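Long-range contacts in putative immunoglobulin A1 protease (PDB 3N6Z), which is of unknown function but is probably a peptidase related to immunoglobulin A1 proteases, with a chain wound largely into a parallel beta-helix: residues 56-61 / 85-90; 79-84 / 107-112; 236-241 / 269-274; 298-303 / 330-335. All coordinates share one frame; numbering follows the deposited sequence.

Contact 1. Residues 56-61 / 85-90; sequences TQIRNM and DDWQSL
Arg59 and Asp86 form a side-on salt bridge, two nitrogens of one guanidinium reaching the two oxygens of one carboxylate. NE of Arg59 donates to OD1 of Asp86 at 3.0 Å, using the syn lone pair of that oxygen, and NH2 of Arg59 donates to OD2 of Asp86 at 2.9 Å. Both bonds are nearly straight, yet the planes are turned 39° apart: OD2 lies in the guanidinium plane, while NH2 stands out of the carboxylate plane. A bend in the arginine chain at chi3 (62°) brings NE up to OD1.

Next to this pair the rim of Trp87 abuts the type I turn of residues 58-61. Ile58 O lies in the plane of the indole, 3.6 Å from CZ3 of Trp87. Farther round the rim comes the selenium of Met61, a selenomethionine, whose CE meets CD1 of Leu90 at 3.5 Å; these two side chains cross at about a right angle.

In the second shell, Phe122 stacks on Trp87 and its carbonyl oxygen accepts from NE1, fixing the indole's rotation, while Ile52 backs Ile58 and Met61. The chemistry thus divides into a partly exposed ion pair, in which two N-H groups hold both carboxylate oxygens, and a buried, mainly apolar part, with a backbone carbonyl at the indole edge, that binds the helical N-terminal region to the loop before strand 100-105.

Contact 2. Residues 79-84 / 107-112; sequences IDMAGI and HVIKNF
Asp80 and Asn111 carry the side-chain polar part of this contact. ND2 of Asn111 donates to OD1 of Asp80 at 2.9 Å, lying above the carboxylate plane, while the acceptor sits close to the plane of the amide. The same oxygen also accepts from the turn just after its own strand, Ala82 N to Asp80 OD1 at 2.9 Å, which makes an Asx turn. These donors arrive from opposite faces of the carboxylate. With CG of Asp80 anti to the backbone N (chi1 -172°), the carboxylate is carried toward Asn111, its plane 47° from that of the amide. An alanine in place of Asn111 would probably leave OD1 of Asp80 with one donor fewer and the carboxylate freer to turn, and would also cost the bond from the asparagine's OD1 to Asn137 ND2 on the next coil.

Backbone bonds run in parallel register: Ile79 N to Val108 O, Lys110 N to Ile79 O at 2.7 Å, and Met81 N to Lys110 O at 2.8 Å.

Apolar packing lies on the face of Ile79 and Ile109. There the selenium of Met81, a selenomethionine, reaches CG2 of Ile109 at 3.5 Å and CD1 of Phe112 at 3.7 Å, a Met-aromatic contact made obliquely to the ring. Ile58 covers this face, whereas Lys110 on the other face extends to a salt bridge with Glu363. The chemistry implies an amphipathic coil edge: the Met81 side chain and hydrocarbon inward and, outside, a carboxylate oxygen gripped by two N-H groups where the chain leaves strand 79-80.

Contact 3. Residues 236-241 / 269-274; sequences NCYAYG and AAWSNL
Tyr238 and Trp271 are brought together by unlike torsions: chi1 of the tyrosine is an unusual 98°, whereas CG of Trp271 is anti to its backbone N (chi1 -152°). The rings meet obliquely, planes 48° apart, with CE2 of Tyr238 3.7 Å from CE3 of Trp271. Two residues on, CB of Tyr240 packs on CB of Trp271 at 3.9 Å, and its own ring leads away to stack on Tyr356, which also meets the indole. The hydroxyl of Tyr238 is bonded to the carbonyl oxygen of Pro357, so the C-terminal loop holds down these aromatic groups.

Beneath them the strands pair in parallel, Tyr238 opposite Ala269. Ala269 N donates to Cys237 O at 3.0 Å and Trp271 N to Ala239 O at 2.8 Å, while the bond from Ala239 N to Ala269 O is weak. CB of Tyr238 also rests on CB of Ala269, the two sharing a face of the sheet.

Where the pairing ends water joins in. One molecule donates to Ala239 O, the acceptor of Trp271 N, and accepts weakly from Ser272 N; a second donates to Tyr240 O at 2.9 Å and accepts from Asn273 N at 2.9 Å. The contact between Ser272 OG and Gly241 O is too doubtful to carry weight. In-register parallel strands, each followed by a bend into a strand of another sheet, are the mark of successive coils in a parallel beta-helix; here the waters bridge adjacent coils at the corner, and a cluster of aromatic rings flanks it.

Contact 4. Residues 298-303 / 330-335; sequences NCYACE and VAKSAE
The ring of Tyr300 has Val330 O at its edge, near the ring plane and 3.6 Å from CD1. Lys332 comes to the ring obliquely, its CG 3.7 Å from CD1 of Tyr300, and the two side chains run side by side in the same direction. The lysine chain bends at chi2 (-73°), and its CE still lies 4.1 Å from CE1 of the tyrosine. Leu337 of the following helix touches both residues. An alanine in place of Tyr300 would strip the ring from beside the aliphatic part of Lys332 and would probably open a gap next to Leu337.

Four backbone bonds join the strands in parallel, from Val330 N to Cys299 O through to Glu303 N to Lys332 O at 2.9 Å. In the bond from Ala301 N to Val330 O the donor stands well above the carbonyl plane; the short strand segments run 47° apart.

At the far end Ser333 is the N-cap of helix 334-344. A water donates to OE2 of Glu303 at 2.7 Å and accepts from Ala334 N at 2.9 Å. The chemistry thus places a carboxylate, through one water, at a helix N terminus, where its negative charge would probably be favoured.

From the N terminus, contact 1 closes a loop from the helical turn at 56-61 to residues 85-90, and contact 2 closes one from strand 79-80 to strand 107-110. Their segments alternate, so the two loops cross, and they share a core: Trp87 meets both Phe112 and Met81, and Ile58 meets Ile109. Contact 3 and contact 4 follow in series, each closing one later turn of the beta-helix. They adjoin through strands 268-270 and 299-302, and Trp271 packs on Cys302 and Ala334. Contacts 2, 3 and 4 lie on one parallel sheet, contact 2 at its first strand and contact 4 at its last, with centres about 33 Å apart.

Contact 1. Residues 56-61 / 85-90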
loop_
_atom_site.group_PDB
_atom_site.type_symbol
_atom_site.label_atom_id
_atom_site.label_comp_id
_atom_site.label_asym_id
_atom_site.label_seq_id
_atom_site.Cartn_x
_atom_site.Cartn_y
_atom_site.Cartn_z
ATOM N N THR A 56 -6.011 14.006 -17.581
ATOM C CA THR A 56 -5.298 13.912 -18.850
ATOM C C THR A 56 -3.798 14.094 -18.575
ATOM O O THR A 56 -2.948 13.357 -19.098
ATOM C CB THR A 56 -5.769 14.960 -19.823
ATOM O OG1 THR A 56 -7.174 14.820 -20.028
ATOM C CG2 THR A 56 -5.047 14.829 -21.172
ATOM N N GLN A 57 -3.478 15.049 -17.708
ATOM C CA GLN A 57 -2.095 15.244 -17.282
ATOM C C GLN A 57 -1.543 14.030 -16.510
ATOM O O GLN A 57 -0.375 13.662 -16.676
ATOM C CB GLN A 57 -1.941 16.559 -16.519
ATOM C CG GLN A 57 -2.185 17.797 -17.387
ATOM C CD GLN A 57 -2.077 19.108 -16.646
ATOM O OE1 GLN A 57 -1.824 19.138 -15.477
ATOM N NE2 GLN A 57 -2.330 20.204 -17.339
ATOM N N ILE A 58 -2.337 13.425 -15.641
ATOM C CA ILE A 58 -1.849 12.264 -14.936
ATOM C C ILE A 58 -1.523 11.117 -15.907
ATOM O O ILE A 58 -0.570 10.346 -15.679
ATOM C CB ILE A 58 -2.786 11.820 -13.759
ATOM C CG1 ILE A 58 -1.959 11.314 -12.571
ATOM C CG2 ILE A 58 -3.803 10.807 -14.184
ATOM C CD1 ILE A 58 -2.774 11.165 -11.287
ATOM N N ARG A 59 -2.251 11.043 -17.012
ATOM C CA ARG A 59 -1.976 10.062 -18.061
ATOM C C ARG A 59 -0.726 10.392 -18.883
ATOM O O ARG A 59 -0.253 9.542 -19.609
ATOM C CB ARG A 59 -3.204 9.874 -18.945
ATOM C CG ARG A 59 -4.336 9.188 -18.178
ATOM C CD ARG A 59 -5.694 9.356 -18.822
ATOM N NE ARG A 59 -5.684 8.752 -20.142
ATOM C CZ ARG A 59 -5.913 9.421 -21.280
ATOM N NH1 ARG A 59 -6.299 10.706 -21.278
ATOM N NH2 ARG A 59 -5.804 8.784 -22.430
ATOM N N ASN A 60 -0.164 11.576 -18.732
ATOM C CA ASN A 60 1.097 11.942 -19.385
ATOM C C ASN A 60 2.335 11.550 -18.582
ATOM O O ASN A 60 3.451 11.646 -19.091
ATOM C CB ASN A 60 1.161 13.442 -19.751
ATOM C CG ASN A 60 0.145 13.825 -20.825
ATOM O OD1 ASN A 60 -0.199 12.997 -21.693
ATOM N ND2 ASN A 60 -0.337 15.079 -20.776
HETATM N N MSE A 61 2.157 11.085 -17.330
HETATM C CA MSE A 61 3.314 10.717 -16.504
HETATM C C MSE A 61 4.196 9.702 -17.244
HETATM O O MSE A 61 5.418 9.806 -17.213
HETATM C CB MSE A 61 2.894 10.139 -15.161
HETATM C CG MSE A 61 2.190 11.128 -14.254
HETATM SE SE MSE A 61 1.590 10.316 -12.611
HETATM C CE MSE A 61 3.359 9.942 -11.855
ATOM N N ASP A 85 -9.634 4.241 -19.054
ATOM C CA ASP A 85 -9.516 2.806 -19.289
ATOM C C ASP A 85 -8.110 2.347 -19.666
ATOM O O ASP A 85 -7.853 1.148 -19.765
ATOM C CB ASP A 85 -10.437 2.405 -20.457
ATOM C CG ASP A 85 -11.902 2.580 -20.148
ATOM O OD1 ASP A 85 -12.295 2.588 -18.973
ATOM O OD2 ASP A 85 -12.660 2.683 -21.140
ATOM N N ASP A 86 -7.207 3.289 -19.923
ATOM C CA ASP A 86 -5.912 2.933 -20.538
ATOM C C ASP A 86 -4.726 2.904 -19.589
ATOM O O ASP A 86 -3.566 2.890 -20.047
ATOM C CB ASP A 86 -5.602 3.870 -21.746
ATOM C CG ASP A 86 -5.339 5.322 -21.346
ATOM O OD1 ASP A 86 -5.689 5.736 -20.229
ATOM O OD2 ASP A 86 -4.817 6.097 -22.190
ATOM N N TRP A 87 -4.962 2.888 -18.273
ATOM C CA TRP A 87 -3.817 2.870 -17.365
ATOM C C TRP A 87 -3.162 1.501 -17.355
ATOM O O TRP A 87 -3.827 0.499 -17.136
ATOM C CB TRP A 87 -4.245 3.203 -15.959
ATOM C CG TRP A 87 -3.098 3.511 -15.076
ATOM C CD1 TRP A 87 -2.468 2.649 -14.206
ATOM C CD2 TRP A 87 -2.460 4.776 -14.912
ATOM N NE1 TRP A 87 -1.464 3.304 -13.531
ATOM C CE2 TRP A 87 -1.470 4.622 -13.914
ATOM C CE3 TRP A 87 -2.648 6.047 -15.482
ATOM C CZ2 TRP A 87 -0.677 5.685 -13.493
ATOM C CZ3 TRP A 87 -1.852 7.093 -15.051
ATOM C CH2 TRP A 87 -0.869 6.905 -14.094
ATOM N N GLN A 88 -1.843 1.502 -17.493
ATOM C CA GLN A 88 -1.032 0.390 -17.036
ATOM C C GLN A 88 0.014 1.011 -16.101
ATOM O O GLN A 88 0.355 2.187 -16.201
ATOM C CB GLN A 88 -0.438 -0.391 -18.207
ATOM C CG GLN A 88 -1.531 -1.031 -19.086
ATOM C CD GLN A 88 -0.988 -1.914 -20.193
ATOM O OE1 GLN A 88 0.215 -2.118 -20.304
ATOM N NE2 GLN A 88 -1.885 -2.468 -20.990
ATOM N N SER A 89 0.487 0.219 -15.156
ATOM C CA SER A 89 1.332 0.746 -14.106
ATOM C C SER A 89 2.569 1.461 -14.640
ATOM O O SER A 89 3.133 1.069 -15.674
ATOM C CB SER A 89 1.705 -0.335 -13.120
ATOM O OG SER A 89 2.591 -1.268 -13.693
ATOM N N LEU A 90 2.981 2.520 -13.958
ATOM C CA LEU A 90 4.050 3.375 -14.482
ATOM C C LEU A 90 5.373 2.659 -14.662
ATOM O O LEU A 90 6.066 2.901 -15.651
ATOM C CB LEU A 90 4.210 4.597 -13.571
ATOM C CG LEU A 90 3.050 5.574 -13.587
ATOM C CD1 LEU A 90 3.022 6.469 -12.366
ATOM C CD2 LEU A 90 3.118 6.401 -14.886
#

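Contact 2. Residues 79-84 / 107-112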
loop_
_atom_site.group_PDB
_atom_site.type_symbol
_atom_site.label_atom_id
_atom_site.label_comp_id
_atom_site.label_asym_id
_atom_site.label_seq_id
_atom_site.Cartn_x
_atom_site.Cartn_y
_atom_site.Cartn_z
ATOM N N ILE A 79 -7.621 14.710 -8.455
ATOM C CA ILE A 79 -7.663 14.149 -9.794
ATOM C C ILE A 79 -8.731 13.070 -9.830
ATOM O O ILE A 79 -8.650 12.097 -9.086
ATOM C CB ILE A 79 -6.317 13.546 -10.230
ATOM C CG1 ILE A 79 -5.192 14.565 -10.019
ATOM C CG2 ILE A 79 -6.422 13.035 -11.717
ATOM C CD1 ILE A 79 -5.247 15.824 -10.892
ATOM N N ASP A 80 -9.721 13.224 -10.672
ATOM C CA ASP A 80 -10.763 12.195 -10.810
ATOM C C ASP A 80 -10.509 11.471 -12.126
ATOM O O ASP A 80 -10.629 12.062 -13.207
ATOM C CB ASP A 80 -12.162 12.809 -10.755
ATOM C CG ASP A 80 -13.257 11.767 -10.697
ATOM O OD1 ASP A 80 -13.048 10.635 -11.186
ATOM O OD2 ASP A 80 -14.357 12.101 -10.199
HETATM N N MSE A 81 -10.155 10.184 -11.999
HETATM C CA MSE A 81 -9.808 9.329 -13.126
HETATM C C MSE A 81 -10.988 8.548 -13.711
HETATM O O MSE A 81 -10.795 7.604 -14.494
HETATM C CB MSE A 81 -8.663 8.402 -12.733
HETATM C CG MSE A 81 -7.355 9.164 -12.471
HETATM SE SE MSE A 81 -5.857 8.015 -12.029
HETATM C CE MSE A 81 -5.592 7.315 -13.842
ATOM N N ALA A 82 -12.216 8.963 -13.401
ATOM C CA ALA A 82 -13.396 8.324 -13.988
ATOM C C ALA A 82 -13.301 8.338 -15.500
ATOM O O ALA A 82 -12.895 9.337 -16.095
ATOM C CB ALA A 82 -14.670 9.008 -13.512
ATOM N N GLY A 83 -13.696 7.224 -16.117
ATOM C CA GLY A 83 -13.684 7.125 -17.556
ATOM C C GLY A 83 -12.361 6.807 -18.192
ATOM O O GLY A 83 -12.282 6.683 -19.431
ATOM N N ILE A 84 -11.314 6.651 -17.376
ATOM C CA ILE A 84 -9.960 6.322 -17.868
ATOM C C ILE A 84 -9.793 4.812 -17.856
ATOM O O ILE A 84 -9.798 4.195 -16.783
ATOM C CB ILE A 84 -8.834 6.971 -17.011
ATOM C CG1 ILE A 84 -8.956 8.504 -16.996
ATOM C CG2 ILE A 84 -7.431 6.495 -17.466
ATOM C CD1 ILE A 84 -9.187 9.127 -18.332
ATOM N N HIS A 107 -3.778 15.951 -1.756
ATOM C CA HIS A 107 -4.890 15.773 -2.667
ATOM C C HIS A 107 -5.232 14.295 -2.819
ATOM O O HIS A 107 -4.466 13.400 -2.426
ATOM C CB HIS A 107 -4.582 16.383 -4.042
ATOM C CG HIS A 107 -4.291 17.840 -3.997
ATOM N ND1 HIS A 107 -5.269 18.795 -3.860
ATOM C CD2 HIS A 107 -3.122 18.505 -4.071
ATOM C CE1 HIS A 107 -4.698 19.993 -3.847
ATOM N NE2 HIS A 107 -3.401 19.847 -3.979
ATOM N N VAL A 108 -6.386 14.059 -3.432
ATOM C CA VAL A 108 -6.844 12.693 -3.696
ATOM C C VAL A 108 -6.936 12.420 -5.192
ATOM O O VAL A 108 -7.199 13.318 -6.002
ATOM C CB VAL A 108 -8.174 12.355 -2.988
ATOM C CG1 VAL A 108 -7.996 12.448 -1.440
ATOM C CG2 VAL A 108 -9.314 13.194 -3.500
ATOM N N ILE A 109 -6.713 11.161 -5.532
ATOM C CA ILE A 109 -6.930 10.587 -6.848
ATOM C C ILE A 109 -8.154 9.680 -6.715
ATOM O O ILE A 109 -8.139 8.684 -5.952
ATOM C CB ILE A 109 -5.727 9.784 -7.325
ATOM C CG1 ILE A 109 -4.480 10.665 -7.429
ATOM C CG2 ILE A 109 -6.013 9.121 -8.703
ATOM C CD1 ILE A 109 -3.179 9.926 -7.684
ATOM N N LYS A 110 -9.221 10.010 -7.407
ATOM C CA LYS A 110 -10.507 9.307 -7.301
ATOM C C LYS A 110 -10.742 8.400 -8.493
ATOM O O LYS A 110 -10.385 8.720 -9.633
ATOM C CB LYS A 110 -11.680 10.315 -7.212
ATOM C CG LYS A 110 -11.617 11.291 -6.110
ATOM C CD LYS A 110 -12.974 12.003 -5.888
ATOM C CE LYS A 110 -14.066 11.048 -5.439
ATOM N NZ LYS A 110 -15.182 11.784 -4.739
ATOM N N ASN A 111 -11.408 7.270 -8.240
ATOM C CA ASN A 111 -11.931 6.404 -9.312
ATOM C C ASN A 111 -10.833 5.838 -10.221
ATOM O O ASN A 111 -11.036 5.639 -11.418
ATOM C CB ASN A 111 -13.019 7.163 -10.117
ATOM C CG ASN A 111 -14.138 7.657 -9.220
ATOM O OD1 ASN A 111 -14.573 6.934 -8.316
ATOM N ND2 ASN A 111 -14.576 8.894 -9.423
ATOM N N PHE A 112 -9.657 5.616 -9.650
ATOM C CA PHE A 112 -8.559 4.968 -10.357
ATOM C C PHE A 112 -8.851 3.490 -10.561
ATOM O O PHE A 112 -9.210 2.803 -9.618
ATOM C CB PHE A 112 -7.252 5.163 -9.570
ATOM C CG PHE A 112 -6.125 4.287 -10.029
ATOM C CD1 PHE A 112 -5.664 4.371 -11.327
ATOM C CD2 PHE A 112 -5.478 3.428 -9.154
ATOM C CE1 PHE A 112 -4.627 3.566 -11.766
ATOM C CE2 PHE A 112 -4.421 2.602 -9.579
ATOM C CZ PHE A 112 -3.989 2.693 -10.895
#

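Contact 3. Residues 236-241 / 269-274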
loop_
_atom_site.group_PDB
_atom_site.type_symbol
_atom_site.label_atom_id
_atom_site.label_comp_id
_atom_site.label_asym_id
_atom_site.label_seq_id
_atom_site.Cartn_x
_atom_site.Cartn_y
_atom_site.Cartn_z
ATOM N N ASN A 236 2.977 3.217 12.167
ATOM C CA ASN A 236 1.877 4.162 12.210
ATOM C C ASN A 236 0.877 3.921 11.085
ATOM O O ASN A 236 0.454 4.831 10.382
ATOM C CB ASN A 236 2.374 5.604 12.240
ATOM C CG ASN A 236 3.487 5.856 13.285
ATOM O OD1 ASN A 236 4.410 6.589 13.016
ATOM N ND2 ASN A 236 3.387 5.262 14.444
ATOM N N CYS A 237 0.498 2.662 10.913
ATOM C CA CYS A 237 -0.510 2.303 9.907
ATOM C C CYS A 237 -1.667 1.561 10.520
ATOM O O CYS A 237 -1.509 0.831 11.493
ATOM C CB CYS A 237 0.069 1.430 8.794
ATOM S SG CYS A 237 1.315 2.257 7.771
ATOM N N TYR A 238 -2.844 1.710 9.922
ATOM C CA TYR A 238 -3.999 0.881 10.253
ATOM C C TYR A 238 -4.854 0.623 9.035
ATOM O O TYR A 238 -4.788 1.363 8.055
ATOM C CB TYR A 238 -4.799 1.467 11.442
ATOM C CG TYR A 238 -6.020 2.284 11.131
ATOM C CD1 TYR A 238 -5.938 3.637 10.799
ATOM C CD2 TYR A 238 -7.281 1.706 11.172
ATOM C CE1 TYR A 238 -7.094 4.387 10.531
ATOM C CE2 TYR A 238 -8.429 2.439 10.918
ATOM C CZ TYR A 238 -8.339 3.777 10.578
ATOM O OH TYR A 238 -9.494 4.481 10.343
ATOM N N ALA A 239 -5.686 -0.406 9.123
ATOM C CA ALA A 239 -6.599 -0.753 8.057
ATOM C C ALA A 239 -7.941 -1.171 8.614
ATOM O O ALA A 239 -8.030 -1.703 9.720
ATOM C CB ALA A 239 -6.015 -1.870 7.166
ATOM N N TYR A 240 -8.984 -0.953 7.821
ATOM C CA TYR A 240 -10.320 -1.389 8.191
ATOM C C TYR A 240 -11.154 -1.973 7.090
ATOM O O TYR A 240 -12.322 -2.367 7.315
ATOM C CB TYR A 240 -11.048 -0.332 8.999
ATOM C CG TYR A 240 -11.430 0.974 8.339
ATOM C CD1 TYR A 240 -10.498 1.985 8.156
ATOM C CD2 TYR A 240 -12.767 1.253 8.038
ATOM C CE1 TYR A 240 -10.869 3.229 7.671
ATOM C CE2 TYR A 240 -13.147 2.506 7.510
ATOM C CZ TYR A 240 -12.184 3.496 7.361
ATOM O OH TYR A 240 -12.468 4.757 6.866
ATOM N N GLY A 241 -10.592 -2.122 5.901
ATOM C CA GLY A 241 -11.308 -2.912 4.880
ATOM C C GLY A 241 -11.207 -4.430 5.080
ATOM O O GLY A 241 -10.241 -4.933 5.630
ATOM N N ALA A 269 -2.267 -0.838 13.831
ATOM C CA ALA A 269 -3.512 -1.426 14.318
ATOM C C ALA A 269 -4.327 -2.105 13.211
ATOM O O ALA A 269 -4.447 -1.587 12.081
ATOM C CB ALA A 269 -4.394 -0.347 14.987
ATOM N N ALA A 270 -4.920 -3.242 13.553
ATOM C CA ALA A 270 -5.824 -3.971 12.674
ATOM C C ALA A 270 -7.260 -3.667 13.063
ATOM O O ALA A 270 -7.644 -3.848 14.230
ATOM C CB ALA A 270 -5.551 -5.496 12.752
ATOM N N TRP A 271 -8.048 -3.251 12.094
ATOM C CA TRP A 271 -9.459 -2.964 12.301
ATOM C C TRP A 271 -10.302 -3.545 11.183
ATOM O O TRP A 271 -11.433 -3.098 10.932
ATOM C CB TRP A 271 -9.649 -1.451 12.492
ATOM C CG TRP A 271 -10.790 -0.991 13.299
ATOM C CD1 TRP A 271 -11.985 -1.618 13.501
ATOM C CD2 TRP A 271 -10.875 0.269 13.970
ATOM N NE1 TRP A 271 -12.785 -0.843 14.320
ATOM C CE2 TRP A 271 -12.133 0.322 14.606
ATOM C CE3 TRP A 271 -10.001 1.344 14.111
ATOM C CZ2 TRP A 271 -12.550 1.444 15.358
ATOM C CZ3 TRP A 271 -10.398 2.440 14.853
ATOM C CH2 TRP A 271 -11.667 2.483 15.463
ATOM N N SER A 272 -9.802 -4.614 10.555
ATOM C CA SER A 272 -10.470 -5.309 9.457
ATOM C C SER A 272 -11.002 -6.668 9.907
ATOM O O SER A 272 -10.352 -7.370 10.676
ATOM C CB SER A 272 -9.473 -5.557 8.320
ATOM O OG SER A 272 -8.981 -4.349 7.799
ATOM N N ASN A 273 -12.141 -7.086 9.350
ATOM C CA ASN A 273 -12.546 -8.484 9.411
ATOM C C ASN A 273 -11.664 -9.312 8.465
ATOM O O ASN A 273 -11.358 -8.860 7.350
ATOM C CB ASN A 273 -14.013 -8.623 9.014
ATOM C CG ASN A 273 -14.946 -7.911 9.976
ATOM O OD1 ASN A 273 -14.703 -7.902 11.184
ATOM N ND2 ASN A 273 -16.031 -7.334 9.452
ATOM N N LEU A 274 -11.236 -10.489 8.934
ATOM C CA LEU A 274 -10.206 -11.289 8.281
ATOM C C LEU A 274 -10.745 -12.687 8.042
ATOM O O LEU A 274 -11.225 -13.341 8.990
ATOM C CB LEU A 274 -8.956 -11.367 9.156
ATOM C CG LEU A 274 -8.386 -10.068 9.709
ATOM C CD1 LEU A 274 -7.146 -10.361 10.563
ATOM C CD2 LEU A 274 -7.987 -9.126 8.560
HETATM O O HOH W 1 -6.774 -4.512 9.515
HETATM O O HOH W 2 -13.369 -5.067 7.652
#

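Contact 4. Residues 298-303 / 330-335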
loop_
_atom_site.group_PDB
_atom_site.type_symbol
_atom_site.label_atom_id
_atom_site.label_comp_id
_atom_site.label_asym_id
_atom_site.label_seq_id
_atom_site.Cartn_x
_atom_site.Cartn_y
_atom_site.Cartn_z
ATOM N N ASN A 298 3.875 -2.168 20.070
ATOM C CA ASN A 298 2.654 -1.368 20.062
ATOM C C ASN A 298 1.753 -1.694 18.857
ATOM O O ASN A 298 1.446 -0.805 18.033
ATOM C CB ASN A 298 2.968 0.136 20.092
ATOM C CG ASN A 298 3.774 0.586 21.311
ATOM O OD1 ASN A 298 4.442 1.651 21.252
ATOM N ND2 ASN A 298 3.710 -0.154 22.376
ATOM N N CYS A 299 1.401 -2.982 18.737
ATOM C CA CYS A 299 0.506 -3.459 17.694
ATOM C C CYS A 299 -0.818 -3.868 18.319
ATOM O O CYS A 299 -0.841 -4.699 19.263
ATOM C CB CYS A 299 1.116 -4.638 16.949
ATOM S SG CYS A 299 2.544 -4.176 15.893
ATOM N N TYR A 300 -1.913 -3.297 17.809
ATOM C CA TYR A 300 -3.252 -3.430 18.362
ATOM C C TYR A 300 -4.221 -3.976 17.353
ATOM O O TYR A 300 -3.981 -3.923 16.132
ATOM C CB TYR A 300 -3.757 -2.070 18.929
ATOM C CG TYR A 300 -2.720 -1.487 19.864
ATOM C CD1 TYR A 300 -2.497 -2.058 21.113
ATOM C CD2 TYR A 300 -1.910 -0.437 19.464
ATOM C CE1 TYR A 300 -1.470 -1.609 21.928
ATOM C CE2 TYR A 300 -0.862 0.033 20.269
ATOM C CZ TYR A 300 -0.657 -0.559 21.520
ATOM O OH TYR A 300 0.372 -0.134 22.302
ATOM N N ALA A 301 -5.349 -4.461 17.844
ATOM C CA ALA A 301 -6.444 -4.891 16.993
ATOM C C ALA A 301 -7.748 -4.525 17.648
ATOM O O ALA A 301 -7.902 -4.658 18.871
ATOM C CB ALA A 301 -6.402 -6.411 16.710
ATOM N N CYS A 302 -8.730 -4.066 16.880
ATOM C CA CYS A 302 -10.025 -3.796 17.494
ATOM C C CYS A 302 -10.646 -5.094 17.993
ATOM O O CYS A 302 -10.641 -6.119 17.320
ATOM C CB CYS A 302 -10.993 -3.084 16.568
ATOM S SG CYS A 302 -12.400 -2.345 17.492
ATOM N N GLU A 303 -11.197 -5.019 19.206
ATOM C CA GLU A 303 -11.779 -6.167 19.896
ATOM C C GLU A 303 -12.960 -6.763 19.124
ATOM O O GLU A 303 -13.297 -7.926 19.327
ATOM C CB GLU A 303 -12.224 -5.755 21.305
ATOM C CG GLU A 303 -13.379 -4.793 21.319
ATOM C CD GLU A 303 -13.679 -4.166 22.674
ATOM O OE1 GLU A 303 -13.073 -4.606 23.674
ATOM O OE2 GLU A 303 -14.566 -3.259 22.695
ATOM N N VAL A 330 -2.472 -6.845 20.514
ATOM C CA VAL A 330 -3.268 -6.673 21.723
ATOM C C VAL A 330 -4.606 -6.014 21.398
ATOM O O VAL A 330 -4.636 -4.973 20.745
ATOM C CB VAL A 330 -2.485 -5.823 22.744
ATOM C CG1 VAL A 330 -3.369 -5.449 23.958
ATOM C CG2 VAL A 330 -1.181 -6.564 23.162
ATOM N N ALA A 331 -5.693 -6.590 21.869
ATOM C CA ALA A 331 -7.009 -6.044 21.624
ATOM C C ALA A 331 -7.251 -4.701 22.324
ATOM O O ALA A 331 -6.836 -4.496 23.472
ATOM C CB ALA A 331 -8.093 -7.055 21.998
ATOM N N LYS A 332 -7.954 -3.819 21.628
ATOM C CA LYS A 332 -8.390 -2.529 22.125
ATOM C C LYS A 332 -9.830 -2.242 21.687
ATOM O O LYS A 332 -10.282 -2.724 20.650
ATOM C CB LYS A 332 -7.482 -1.407 21.608
ATOM C CG LYS A 332 -6.034 -1.485 22.122
ATOM C CD LYS A 332 -6.003 -1.069 23.606
ATOM C CE LYS A 332 -4.757 -1.508 24.348
ATOM N NZ LYS A 332 -4.780 -0.953 25.733
ATOM N N SER A 333 -10.521 -1.392 22.444
ATOM C CA SER A 333 -11.835 -0.909 22.046
ATOM C C SER A 333 -11.698 0.083 20.893
ATOM O O SER A 333 -10.647 0.668 20.710
ATOM C CB SER A 333 -12.581 -0.237 23.205
ATOM O OG SER A 333 -11.942 0.959 23.575
ATOM N N ALA A 334 -12.813 0.353 20.231
ATOM C CA ALA A 334 -12.852 1.386 19.190
ATOM C C ALA A 334 -12.407 2.736 19.755
ATOM O O ALA A 334 -11.671 3.469 19.102
ATOM C CB ALA A 334 -14.269 1.487 18.552
ATOM N N GLU A 335 -12.895 3.086 20.958
ATOM C CA GLU A 335 -12.563 4.378 21.551
ATOM C C GLU A 335 -11.070 4.460 21.852
ATOM O O GLU A 335 -10.409 5.464 21.545
ATOM C CB GLU A 335 -13.369 4.638 22.830
ATOM C CG GLU A 335 -13.101 6.021 23.449
ATOM C CD GLU A 335 -13.719 6.206 24.852
ATOM O OE1 GLU A 335 -14.537 5.359 25.291
ATOM O OE2 GLU A 335 -13.356 7.204 25.521
HETATM O O HOH W 3 -15.103 -1.406 20.744
#